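Local atomic coordinates of uncharacterized metal-dependent hydrolase (Pyrococcus horikoshii, PDB entry 3IGH), a protein that probably hydrolyses carbon-nitrogen bonds other than peptide bonds, as a metal-dependent enzyme of the amidohydrolase family whose natural substrate is not established. Residues M60-S66 / Y443-A448; M145-N150 / V175-V180. All coordinates share one frame; numbering follows the deposited sequence.

Interaction 1 of 2, residues M60-S66 / Y443-A448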
ATOM      1  N   MET A  60       7.422  28.215   4.146  1.00 31.19           N
ATOM      2  CA  MET A  60       5.969  28.026   4.043  1.00 33.89           C
ATOM      3  C   MET A  60       5.674  26.550   3.736  1.00 35.24           C
ATOM      4  O   MET A  60       6.568  25.845   3.252  1.00 29.22           O
ATOM      5  CB  MET A  60       5.343  28.971   2.987  1.00 32.32           C
ATOM      6  CG  MET A  60       5.751  28.742   1.533  1.00 33.40           C
ATOM      7  SD  MET A  60       4.847  29.734   0.290  1.00 27.41           S
ATOM      8  CE  MET A  60       3.403  28.700   0.010  1.00 39.40           C
ATOM      9  N   PRO A  61       4.442  26.074   4.028  1.00 32.98           N
ATOM     10  CA  PRO A  61       4.094  24.740   3.544  1.00 32.47           C
ATOM     11  C   PRO A  61       4.246  24.663   2.031  1.00 32.60           C
ATOM     12  O   PRO A  61       3.990  25.641   1.320  1.00 29.18           O
ATOM     13  CB  PRO A  61       2.625  24.590   3.938  1.00 32.22           C
ATOM     14  CG  PRO A  61       2.452  25.502   5.103  1.00 33.78           C
ATOM     15  CD  PRO A  61       3.344  26.671   4.818  1.00 33.37           C
ATOM     16  N   ALA A  62       4.695  23.517   1.540  1.00 32.02           N
ATOM     17  CA  ALA A  62       4.901  23.362   0.106  1.00 31.57           C
ATOM     18  C   ALA A  62       3.563  23.376  -0.639  1.00 32.42           C
ATOM     19  O   ALA A  62       2.504  23.164  -0.037  1.00 30.56           O
ATOM     20  CB  ALA A  62       5.688  22.083  -0.175  1.00 29.97           C
ATOM     21  N   PHE A  63       3.600  23.683  -1.933  1.00 28.16           N
ATOM     22  CA  PHE A  63       2.393  23.659  -2.735  1.00 27.27           C
ATOM     23  C   PHE A  63       1.883  22.221  -2.897  1.00 27.64           C
ATOM     24  O   PHE A  63       2.664  21.257  -2.901  1.00 28.90           O
ATOM     25  CB  PHE A  63       2.616  24.321  -4.100  1.00 29.98           C
ATOM     26  CG  PHE A  63       2.796  25.824  -4.024  1.00 30.68           C
ATOM     27  CD1 PHE A  63       1.690  26.668  -3.911  1.00 29.73           C
ATOM     28  CD2 PHE A  63       4.067  26.388  -4.052  1.00 34.46           C
ATOM     29  CE1 PHE A  63       1.844  28.058  -3.847  1.00 33.39           C
ATOM     30  CE2 PHE A  63       4.238  27.776  -3.989  1.00 33.46           C
ATOM     31  CZ  PHE A  63       3.128  28.610  -3.879  1.00 32.40           C
ATOM     32  N   PHE A  64       0.566  22.101  -2.994  1.00 26.45           N
ATOM     33  CA  PHE A  64      -0.097  20.816  -3.211  1.00 27.51           C
ATOM     34  C   PHE A  64      -1.018  21.037  -4.414  1.00 27.57           C
ATOM     35  O   PHE A  64      -2.009  21.754  -4.317  1.00 26.39           O
ATOM     36  CB  PHE A  64      -0.886  20.452  -1.943  1.00 25.93           C
ATOM     37  CG  PHE A  64      -1.410  19.025  -1.893  1.00 28.88           C
ATOM     38  CD1 PHE A  64      -1.328  18.310  -0.703  1.00 27.50           C
ATOM     39  CD2 PHE A  64      -1.997  18.405  -3.007  1.00 27.78           C
ATOM     40  CE1 PHE A  64      -1.799  16.988  -0.613  1.00 34.44           C
ATOM     41  CE2 PHE A  64      -2.471  17.095  -2.930  1.00 29.14           C
ATOM     42  CZ  PHE A  64      -2.366  16.385  -1.718  1.00 27.83           C
ATOM     43  N   ASP A  65      -0.676  20.457  -5.560  1.00 24.30           N
ATOM     44  CA  ASP A  65      -1.516  20.600  -6.738  1.00 27.28           C
ATOM     45  C   ASP A  65      -2.574  19.509  -6.686  1.00 30.06           C
ATOM     46  O   ASP A  65      -2.273  18.346  -6.883  1.00 27.86           O
ATOM     47  CB  ASP A  65      -0.683  20.469  -8.020  1.00 24.38           C
ATOM     48  CG  ASP A  65      -1.457  20.872  -9.280  1.00 33.91           C
ATOM     49  OD1 ASP A  65      -2.613  20.440  -9.476  1.00 29.27           O
ATOM     50  OD2 ASP A  65      -0.883  21.592 -10.122  1.00 34.39           O
ATOM     51  N   SER A  66      -3.822  19.892  -6.457  1.00 26.69           N
ATOM     52  CA  SER A  66      -4.866  18.894  -6.192  1.00 25.39           C
ATOM     53  C   SER A  66      -5.463  18.219  -7.432  1.00 28.16           C
ATOM     54  O   SER A  66      -6.396  17.419  -7.305  1.00 30.86           O
ATOM     55  CB  SER A  66      -5.971  19.500  -5.314  1.00 30.21           C
ATOM     56  OG  SER A  66      -6.620  20.565  -5.979  1.00 37.19           O
ATOM     57  N   TYR A 443      -3.942  26.608  -1.959  1.00 28.64           N
ATOM     58  CA  TYR A 443      -2.906  25.872  -2.667  1.00 32.05           C
ATOM     59  C   TYR A 443      -2.037  24.998  -1.742  1.00 30.44           C
ATOM     60  O   TYR A 443      -1.088  24.350  -2.189  1.00 29.63           O
ATOM     61  CB  TYR A 443      -2.023  26.867  -3.406  1.00 28.80           C
ATOM     62  CG  TYR A 443      -1.640  26.477  -4.816  1.00 32.46           C
ATOM     63  CD1 TYR A 443      -1.414  27.459  -5.774  1.00 29.97           C
ATOM     64  CD2 TYR A 443      -1.491  25.141  -5.196  1.00 24.65           C
ATOM     65  CE1 TYR A 443      -1.050  27.131  -7.071  1.00 27.50           C
ATOM     66  CE2 TYR A 443      -1.132  24.798  -6.503  1.00 24.59           C
ATOM     67  CZ  TYR A 443      -0.912  25.805  -7.440  1.00 32.91           C
ATOM     68  OH  TYR A 443      -0.546  25.497  -8.740  1.00 29.81           O
ATOM     69  N   THR A 444      -2.334  25.000  -0.448  1.00 30.06           N
ATOM     70  CA  THR A 444      -1.581  24.171   0.490  1.00 31.16           C
ATOM     71  C   THR A 444      -2.549  23.291   1.282  1.00 31.22           C
ATOM     72  O   THR A 444      -2.825  22.146   0.886  1.00 30.67           O
ATOM     73  CB  THR A 444      -0.652  25.023   1.416  1.00 32.67           C
ATOM     74  OG1 THR A 444      -1.434  26.011   2.100  1.00 32.76           O
ATOM     75  CG2 THR A 444       0.446  25.723   0.607  1.00 29.40           C
ATOM     76  N   TYR A 445      -3.094  23.827   2.374  1.00 31.29           N
ATOM     77  CA  TYR A 445      -4.032  23.075   3.207  1.00 32.26           C
ATOM     78  C   TYR A 445      -5.351  22.778   2.487  1.00 29.29           C
ATOM     79  O   TYR A 445      -5.913  21.701   2.662  1.00 29.10           O
ATOM     80  CB  TYR A 445      -4.281  23.802   4.530  1.00 31.66           C
ATOM     81  CG  TYR A 445      -5.130  23.059   5.542  1.00 40.04           C
ATOM     82  CD1 TYR A 445      -4.641  21.938   6.214  1.00 38.00           C
ATOM     83  CD2 TYR A 445      -6.417  23.507   5.853  1.00 42.39           C
ATOM     84  CE1 TYR A 445      -5.424  21.269   7.157  1.00 40.43           C
ATOM     85  CE2 TYR A 445      -7.206  22.851   6.792  1.00 42.41           C
ATOM     86  CZ  TYR A 445      -6.703  21.738   7.443  1.00 37.04           C
ATOM     87  OH  TYR A 445      -7.485  21.092   8.367  1.00 48.51           O
ATOM     88  N   GLY A 446      -5.814  23.721   1.663  1.00 27.62           N
ATOM     89  CA  GLY A 446      -7.060  23.557   0.909  1.00 27.44           C
ATOM     90  C   GLY A 446      -6.970  22.349  -0.009  1.00 31.75           C
ATOM     91  O   GLY A 446      -7.814  21.453   0.049  1.00 29.91           O
ATOM     92  N   SER A 447      -5.904  22.302  -0.805  1.00 27.02           N
ATOM     93  CA  SER A 447      -5.631  21.171  -1.700  1.00 27.61           C
ATOM     94  C   SER A 447      -5.461  19.829  -0.983  1.00 29.13           C
ATOM     95  O   SER A 447      -5.949  18.797  -1.455  1.00 28.01           O
ATOM     96  CB  SER A 447      -4.394  21.466  -2.521  1.00 27.67           C
ATOM     97  OG  SER A 447      -4.706  22.279  -3.635  1.00 33.20           O
ATOM     98  N   ALA A 448      -4.779  19.850   0.155  1.00 29.62           N
ATOM     99  CA  ALA A 448      -4.606  18.643   0.963  1.00 31.14           C
ATOM    100  C   ALA A 448      -5.937  18.100   1.479  1.00 28.43           C
ATOM    101  O   ALA A 448      -6.212  16.905   1.372  1.00 28.04           O
ATOM    102  CB  ALA A 448      -3.669  18.923   2.112  1.00 28.10           C
TER
HETATM  103  O   HOH W   1       0.949  23.436  -9.357  1.00 33.58           O

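Interaction 2 of 2, residues M145-N150 / V175-V180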
ATOM      1  N   MET A 145       4.099   5.294 -37.501  1.00 37.98           N
ATOM      2  CA  MET A 145       3.219   5.499 -36.366  1.00 36.28           C
ATOM      3  C   MET A 145       1.860   4.885 -36.653  1.00 35.38           C
ATOM      4  O   MET A 145       1.245   4.288 -35.765  1.00 36.70           O
ATOM      5  CB  MET A 145       3.082   6.995 -36.071  1.00 36.94           C
ATOM      6  CG  MET A 145       2.331   7.305 -34.781  1.00 43.01           C
ATOM      7  SD  MET A 145       3.286   6.887 -33.312  1.00 35.80           S
ATOM      8  CE  MET A 145       1.934   6.750 -32.153  1.00 36.67           C
ATOM      9  N   LEU A 146       1.397   5.015 -37.898  1.00 36.23           N
ATOM     10  CA  LEU A 146       0.107   4.446 -38.288  1.00 34.79           C
ATOM     11  C   LEU A 146       0.124   2.913 -38.242  1.00 36.24           C
ATOM     12  O   LEU A 146      -0.903   2.287 -37.966  1.00 37.61           O
ATOM     13  CB  LEU A 146      -0.316   4.939 -39.678  1.00 42.27           C
ATOM     14  CG  LEU A 146      -0.747   6.411 -39.792  1.00 38.75           C
ATOM     15  CD1 LEU A 146      -1.092   6.761 -41.242  1.00 37.82           C
ATOM     16  CD2 LEU A 146      -1.914   6.718 -38.876  1.00 34.22           C
ATOM     17  N   GLU A 147       1.292   2.331 -38.521  1.00 37.90           N
ATOM     18  CA  GLU A 147       1.500   0.889 -38.379  1.00 41.27           C
ATOM     19  C   GLU A 147       1.309   0.468 -36.924  1.00 40.12           C
ATOM     20  O   GLU A 147       0.575  -0.486 -36.644  1.00 44.17           O
ATOM     21  CB  GLU A 147       2.897   0.491 -38.867  1.00 36.47           C
ATOM     22  CG  GLU A 147       3.182  -1.015 -38.806  1.00 56.14           C
ATOM     23  CD  GLU A 147       2.230  -1.841 -39.669  1.00 65.48           C
ATOM     24  OE1 GLU A 147       1.925  -1.416 -40.806  1.00 59.27           O
ATOM     25  OE2 GLU A 147       1.794  -2.919 -39.211  1.00 49.81           O
ATOM     26  N   LEU A 148       1.948   1.202 -36.012  1.00 39.09           N
ATOM     27  CA  LEU A 148       1.808   0.956 -34.570  1.00 40.25           C
ATOM     28  C   LEU A 148       0.379   1.135 -34.073  1.00 42.21           C
ATOM     29  O   LEU A 148      -0.080   0.391 -33.197  1.00 40.75           O
ATOM     30  CB  LEU A 148       2.738   1.871 -33.774  1.00 37.87           C
ATOM     31  CG  LEU A 148       4.230   1.536 -33.738  1.00 49.39           C
ATOM     32  CD1 LEU A 148       5.003   2.683 -33.113  1.00 40.26           C
ATOM     33  CD2 LEU A 148       4.491   0.235 -32.976  1.00 54.77           C
ATOM     34  N   LEU A 149      -0.328   2.115 -34.637  1.00 38.51           N
ATOM     35  CA  LEU A 149      -1.651   2.470 -34.125  1.00 36.14           C
ATOM     36  C   LEU A 149      -2.728   1.500 -34.569  1.00 37.13           C
ATOM     37  O   LEU A 149      -3.639   1.202 -33.794  1.00 36.64           O
ATOM     38  CB  LEU A 149      -2.041   3.902 -34.518  1.00 37.23           C
ATOM     39  CG  LEU A 149      -1.335   5.076 -33.834  1.00 37.37           C
ATOM     40  CD1 LEU A 149      -1.788   6.393 -34.474  1.00 36.90           C
ATOM     41  CD2 LEU A 149      -1.582   5.083 -32.318  1.00 38.59           C
ATOM     42  N   ASN A 150      -2.618   1.031 -35.817  1.00 37.94           N
ATOM     43  CA  ASN A 150      -3.599   0.130 -36.423  1.00 38.93           C
ATOM     44  C   ASN A 150      -5.037   0.576 -36.150  1.00 42.56           C
ATOM     45  O   ASN A 150      -5.838  -0.166 -35.561  1.00 41.10           O
ATOM     46  CB  ASN A 150      -3.359  -1.323 -35.968  1.00 44.28           C
ATOM     47  CG  ASN A 150      -4.069  -2.339 -36.852  1.00 48.85           C
ATOM     48  OD1 ASN A 150      -3.916  -2.328 -38.074  1.00 56.45           O
ATOM     49  ND2 ASN A 150      -4.866  -3.205 -36.238  1.00 41.47           N
ATOM     50  N   VAL A 175      -4.902   3.857 -27.669  1.00 37.37           N
ATOM     51  CA  VAL A 175      -3.894   2.914 -28.161  1.00 34.15           C
ATOM     52  C   VAL A 175      -2.472   3.309 -27.737  1.00 37.70           C
ATOM     53  O   VAL A 175      -1.677   2.461 -27.309  1.00 35.89           O
ATOM     54  CB  VAL A 175      -4.005   2.757 -29.708  1.00 36.66           C
ATOM     55  CG1 VAL A 175      -2.810   2.023 -30.281  1.00 39.06           C
ATOM     56  CG2 VAL A 175      -5.290   2.017 -30.073  1.00 36.80           C
ATOM     57  N   ILE A 176      -2.160   4.600 -27.839  1.00 32.83           N
ATOM     58  CA  ILE A 176      -0.890   5.116 -27.339  1.00 31.84           C
ATOM     59  C   ILE A 176      -0.750   4.816 -25.841  1.00 33.31           C
ATOM     60  O   ILE A 176       0.262   4.277 -25.406  1.00 31.18           O
ATOM     61  CB  ILE A 176      -0.730   6.643 -27.613  1.00 30.40           C
ATOM     62  CG1 ILE A 176      -0.547   6.908 -29.113  1.00 36.13           C
ATOM     63  CG2 ILE A 176       0.476   7.217 -26.851  1.00 35.15           C
ATOM     64  CD1 ILE A 176      -0.829   8.356 -29.515  1.00 34.96           C
ATOM     65  N   ASN A 177      -1.781   5.149 -25.069  1.00 30.62           N
ATOM     66  CA  ASN A 177      -1.714   5.008 -23.614  1.00 34.36           C
ATOM     67  C   ASN A 177      -1.691   3.571 -23.087  1.00 40.95           C
ATOM     68  O   ASN A 177      -1.059   3.288 -22.065  1.00 39.68           O
ATOM     69  CB  ASN A 177      -2.857   5.782 -22.959  1.00 35.19           C
ATOM     70  CG  ASN A 177      -2.650   7.278 -23.021  1.00 42.09           C
ATOM     71  OD1 ASN A 177      -1.533   7.762 -23.259  1.00 42.52           O
ATOM     72  ND2 ASN A 177      -3.719   8.025 -22.795  1.00 47.44           N
ATOM     73  N   GLU A 178      -2.369   2.672 -23.794  1.00 39.79           N
ATOM     74  CA  GLU A 178      -2.512   1.289 -23.334  1.00 42.43           C
ATOM     75  C   GLU A 178      -1.537   0.324 -23.980  1.00 45.05           C
ATOM     76  O   GLU A 178      -1.105  -0.632 -23.348  1.00 48.29           O
ATOM     77  CB  GLU A 178      -3.941   0.798 -23.550  1.00 43.65           C
ATOM     78  CG  GLU A 178      -4.942   1.479 -22.644  1.00 56.32           C
ATOM     79  CD  GLU A 178      -6.385   1.164 -22.983  1.00 71.55           C
ATOM     80  OE1 GLU A 178      -6.637   0.428 -23.967  1.00 70.25           O
ATOM     81  OE2 GLU A 178      -7.273   1.665 -22.259  1.00 68.56           O
ATOM     82  N   ARG A 179      -1.180   0.573 -25.233  1.00 39.75           N
ATOM     83  CA  ARG A 179      -0.419  -0.412 -26.000  1.00 39.51           C
ATOM     84  C   ARG A 179       0.952   0.084 -26.440  1.00 40.39           C
ATOM     85  O   ARG A 179       1.950  -0.618 -26.267  1.00 42.64           O
ATOM     86  CB  ARG A 179      -1.240  -0.860 -27.213  1.00 41.85           C
ATOM     87  CG  ARG A 179      -0.746  -2.125 -27.891  1.00 44.35           C
ATOM     88  CD  ARG A 179      -1.768  -2.576 -28.917  1.00 43.47           C
ATOM     89  NE  ARG A 179      -1.658  -1.825 -30.170  1.00 46.28           N
ATOM     90  CZ  ARG A 179      -2.684  -1.511 -30.959  1.00 58.73           C
ATOM     91  NH1 ARG A 179      -3.925  -1.861 -30.630  1.00 54.98           N
ATOM     92  NH2 ARG A 179      -2.467  -0.839 -32.082  1.00 47.28           N
ATOM     93  N   VAL A 180       1.009   1.290 -27.001  1.00 41.26           N
ATOM     94  CA  VAL A 180       2.245   1.797 -27.601  1.00 35.70           C
ATOM     95  C   VAL A 180       3.316   2.163 -26.555  1.00 39.93           C
ATOM     96  O   VAL A 180       4.490   1.794 -26.686  1.00 38.32           O
ATOM     97  CB  VAL A 180       1.953   2.987 -28.566  1.00 42.19           C
ATOM     98  CG1 VAL A 180       3.221   3.574 -29.092  1.00 34.12           C
ATOM     99  CG2 VAL A 180       1.055   2.543 -29.729  1.00 42.99           C
TER
HETATM  100  O   HOH W   2       0.717  -0.858 -30.822  1.00 57.04           O
HETATM  101  O   HOH W   3      -5.628  -0.505 -32.527  1.00 46.74           O

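Interaction 1 of 2, residues M60-S66 / Y443-A448
The first barrel strand of the amidohydrolase TIM barrel, 58-68, meets the late helix 436-450 here, with Phe64 and Tyr443 joined through their backbones. The axes of strand 63-65 and helix 443-448 come within 6.4 Å of each other. Phe64 N gives a hydrogen bond to Tyr443 O (2.9 Å, 162° at the hydrogen). The helix has a wider pi-type turn at 443-446 and is kinked there. The Phe63 ring turns its edge to the face of Tyr443, planes 72° apart, with Phe63 CD1 3.5 Å from Tyr443 CG. With CG anti to the backbone N (chi1 -168°), Phe64 instead lays a ring face against the next helical turn, where Ala448 CA makes a CH-pi contact 4.0 Å from the ring centroid. A leucine in place of Phe64 has no ring face, and the CH-pi contact of Ala448 CA would probably be lost, with a gap opening beside Ala448 CB. Thr444 CG2 fits against the carbonyls of Pro61 and Ala62, while its OG1 bonds to Leu440 O. Asp65 OD2 hydrogen-bonds Thr399 OG1; at the outer end of Tyr443, one water accepts from Tyr443 OH at 2.6 Å and donates to Asp65 OD2 at 2.7 Å.

Interaction 2 of 2, residues M145-N150 / V175-V180
Arg179 reaches Leu148 and Leu149 because its side chain starts with CG anti to the backbone N (chi1 -165°) and then bends at chi3, which brings the guanidinium to the end of the other helix. There NH2 bonds to Leu148 O at 2.9 Å with a 160° angle at the hydrogen; the oxygen lies in the guanidinium plane, while the donor is tilted somewhat from the carbonyl plane. A second bond from the same NH2, to Leu149 O, is weak, its angle only 130°. Two waters at the guanidinium edge extend the pattern: one links Arg179 NE to Leu148 O, the other Arg179 NH1 to Leu149 O. The arginine, supplied by helix 166-180, thus binds the last carbonyls of helix 143-149, which ends as Asn150 takes positive phi; the two helices cross steeply. Val175 CG1 lies over one guanidinium face, toward its rim, and also touches Leu149 CD2 at 3.9 Å. On the buried side, Leu149 CD2 packs on Ile176 CG1, and Phe130 of strand 129-133 touches both side chains. Met145, bent at chi2, crosses Ile176 at about a right angle, its CE 3.9 Å from Ile176 CG1.

Overall arrangement
Interactions 1 and 2 lie on opposite sides of the chain's centre, their own centres 37 Å apart and their nearest atoms about 18 Å apart, without touching. Along the chain, interaction 2 is nested within the loop closed by interaction 1: 60-66 comes first, then 145-150 and 175-180, and finally 443-448. Interaction 1 joins parts 377 residues apart, tying an early barrel strand to a late helix. Interaction 2 spans 25 residues and packs two helices beside a separate sheet, whose strands, from 80-81 to 163-165, fall between barrel strands 58-68 and 202-210, consistent with an insertion in the barrel. Interaction 1 is buried, interaction 2 only partly so. They share no helix, strand or sheet.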